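Local coordinates for protein GRMZM2G135359 pseudokinase (Zea mays, PDB 6EAS) that is a drought-responsive maize pseudokinase, probably catalytically inactive, whose kinase-like domain binds a pyrimidine ligand, at residues Lys90-Leu95 against Arg118-Glu123. Numbering follows the deposited sequence.
Sequences KKITNL and RVMVFE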
loop_
_atom_site.group_PDB
_atom_site.type_symbol
_atom_site.label_atom_id
_atom_site.label_comp_id
_atom_site.label_asym_id
_atom_site.label_seq_id
_atom_site.Cartn_x
_atom_site.Cartn_y
_atom_site.Cartn_z
ATOM N N LYS A 90 -9.865 -9.691 -14.239
ATOM C CA LYS A 90 -9.164 -10.481 -13.211
ATOM C C LYS A 90 -8.823 -9.558 -12.027
ATOM O O LYS A 90 -9.168 -9.862 -10.880
ATOM C CB LYS A 90 -7.913 -11.148 -13.795
ATOM N N LYS A 91 -8.182 -8.417 -12.313
ATOM C CA LYS A 91 -7.859 -7.469 -11.233
ATOM C C LYS A 91 -9.133 -7.128 -10.441
ATOM O O LYS A 91 -9.166 -7.283 -9.212
ATOM C CB LYS A 91 -7.157 -6.211 -11.751
ATOM C CG LYS A 91 -6.840 -5.193 -10.660
ATOM C CD LYS A 91 -5.875 -4.110 -11.070
ATOM C CE LYS A 91 -5.432 -3.254 -9.901
ATOM N NZ LYS A 91 -5.630 -1.809 -10.172
ATOM N N ILE A 92 -10.200 -6.704 -11.134
ATOM C CA ILE A 92 -11.439 -6.325 -10.419
ATOM C C ILE A 92 -11.919 -7.503 -9.567
ATOM O O ILE A 92 -12.332 -7.306 -8.432
ATOM C CB ILE A 92 -12.554 -5.836 -11.365
ATOM C CG1 ILE A 92 -12.415 -4.349 -11.679
ATOM C CG2 ILE A 92 -13.928 -6.126 -10.792
ATOM C CD1 ILE A 92 -11.266 -4.022 -12.585
ATOM N N THR A 93 -11.916 -8.708 -10.152
ATOM C CA THR A 93 -12.323 -9.943 -9.456
ATOM C C THR A 93 -11.511 -10.104 -8.170
ATOM O O THR A 93 -12.071 -10.279 -7.066
ATOM C CB THR A 93 -12.104 -11.192 -10.322
ATOM O OG1 THR A 93 -12.897 -11.096 -11.504
ATOM C CG2 THR A 93 -12.447 -12.472 -9.592
ATOM N N ASN A 94 -10.185 -10.044 -8.331
ATOM C CA ASN A 94 -9.265 -10.280 -7.217
ATOM C C ASN A 94 -9.485 -9.200 -6.149
ATOM O O ASN A 94 -9.675 -9.521 -4.979
ATOM C CB ASN A 94 -7.822 -10.403 -7.716
ATOM C CG ASN A 94 -7.554 -11.736 -8.389
ATOM O OD1 ASN A 94 -7.880 -12.789 -7.843
ATOM N ND2 ASN A 94 -6.959 -11.710 -9.572
ATOM N N LEU A 95 -9.528 -7.925 -6.554
ATOM C CA LEU A 95 -9.584 -6.852 -5.564
ATOM C C LEU A 95 -10.943 -6.852 -4.869
ATOM O O LEU A 95 -11.021 -6.506 -3.689
ATOM C CB LEU A 95 -9.289 -5.493 -6.208
ATOM C CG LEU A 95 -7.831 -5.256 -6.605
ATOM C CD1 LEU A 95 -7.606 -3.806 -6.989
ATOM C CD2 LEU A 95 -6.872 -5.666 -5.498
ATOM N N ARG A 118 -11.879 2.463 -19.221
ATOM C CA ARG A 118 -11.491 1.338 -18.339
ATOM C C ARG A 118 -10.984 1.894 -17.003
ATOM O O ARG A 118 -9.843 2.298 -16.879
ATOM C CB ARG A 118 -10.417 0.470 -19.005
ATOM C CG ARG A 118 -10.900 -0.298 -20.226
ATOM C CD ARG A 118 -12.040 -1.251 -19.921
ATOM N NE ARG A 118 -12.362 -2.074 -21.084
ATOM C CZ ARG A 118 -13.127 -1.685 -22.100
ATOM N NH1 ARG A 118 -13.686 -0.486 -22.102
ATOM N NH2 ARG A 118 -13.324 -2.500 -23.118
ATOM N N VAL A 119 -11.870 1.916 -16.009
ATOM C CA VAL A 119 -11.649 2.645 -14.777
ATOM C C VAL A 119 -11.854 1.697 -13.591
ATOM O O VAL A 119 -12.682 0.795 -13.642
ATOM C CB VAL A 119 -12.591 3.864 -14.718
ATOM C CG1 VAL A 119 -12.992 4.219 -13.295
ATOM C CG2 VAL A 119 -12.003 5.065 -15.441
ATOM N N MET A 120 -11.073 1.920 -12.528
ATOM C CA MET A 120 -11.333 1.366 -11.208
ATOM C C MET A 120 -11.396 2.523 -10.210
ATOM O O MET A 120 -10.583 3.435 -10.295
ATOM C CB MET A 120 -10.221 0.411 -10.784
ATOM C CG MET A 120 -9.972 -0.662 -11.804
ATOM S SD MET A 120 -8.769 -1.875 -11.247
ATOM C CE MET A 120 -8.435 -2.666 -12.820
ATOM N N VAL A 121 -12.338 2.444 -9.269
ATOM C CA VAL A 121 -12.626 3.504 -8.317
ATOM C C VAL A 121 -12.183 3.027 -6.936
ATOM O O VAL A 121 -12.667 2.005 -6.454
ATOM C CB VAL A 121 -14.112 3.888 -8.312
ATOM C CG1 VAL A 121 -14.425 4.946 -7.261
ATOM C CG2 VAL A 121 -14.561 4.355 -9.679
ATOM N N PHE A 122 -11.271 3.786 -6.323
ATOM C CA PHE A 122 -10.688 3.415 -5.047
ATOM C C PHE A 122 -11.047 4.444 -3.975
ATOM O O PHE A 122 -11.464 5.542 -4.273
ATOM C CB PHE A 122 -9.174 3.310 -5.181
ATOM C CG PHE A 122 -8.694 2.140 -6.000
ATOM C CD1 PHE A 122 -8.656 0.864 -5.462
ATOM C CD2 PHE A 122 -8.249 2.324 -7.303
ATOM C CE1 PHE A 122 -8.191 -0.210 -6.212
ATOM C CE2 PHE A 122 -7.797 1.251 -8.055
ATOM C CZ PHE A 122 -7.776 -0.012 -7.509
ATOM N N GLU A 123 -10.904 4.012 -2.727
ATOM C CA GLU A 123 -10.992 4.857 -1.554
ATOM C C GLU A 123 -10.004 6.008 -1.717
ATOM O O GLU A 123 -8.970 5.858 -2.370
ATOM C CB GLU A 123 -10.646 4.029 -0.324
ATOM C CG GLU A 123 -11.704 3.010 0.032
ATOM C CD GLU A 123 -11.353 2.205 1.262
ATOM O OE1 GLU A 123 -10.194 1.792 1.379
ATOM O OE2 GLU A 123 -12.231 1.996 2.092
#
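Met120 reaches out from the strand and meets two helix side chains at once, Lys91 and Ile92. Its chain runs extended beyond CG, which carries the thioether across to the helix, and Lys91 lies obliquely over it: Lys91 CD is 3.7 Å from Met120 SD, and Lys91 NZ sits 3.3 Å from the same sulfur. On the lysine side, CG is anti to the backbone N (chi1 179°) and the chain stays straight until it bends at chi4, which brings NZ to 3.9 Å from Phe122 CZ. Ile92 packs against the same thioether. One turn on from Lys91, Leu95 comes at the Phe122 ring in its plane, its CD1 3.7 Å from the edge atom CE1. No hydrogen bond links helix and strand. Lys91 NZ makes a weak one to Leu191 O and a cation-pi contact with Phe193. Leu106 of strand 106-113 touches both Met120 and Phe122. The axes of segments 90-95 and 118-123 come within 10.6 Å at 18°. This is the kinase N-lobe: helix 82-97, the αC helix, packed on strand 116-123. Lys91 probably replaces the αC glutamate and Ala70, backbone-paired with Met120, its lysine partner; Phe122 is probably the gatekeeper, just before Glu123, whose O hydrogen-bonds the pyrimidine ligand at the hinge.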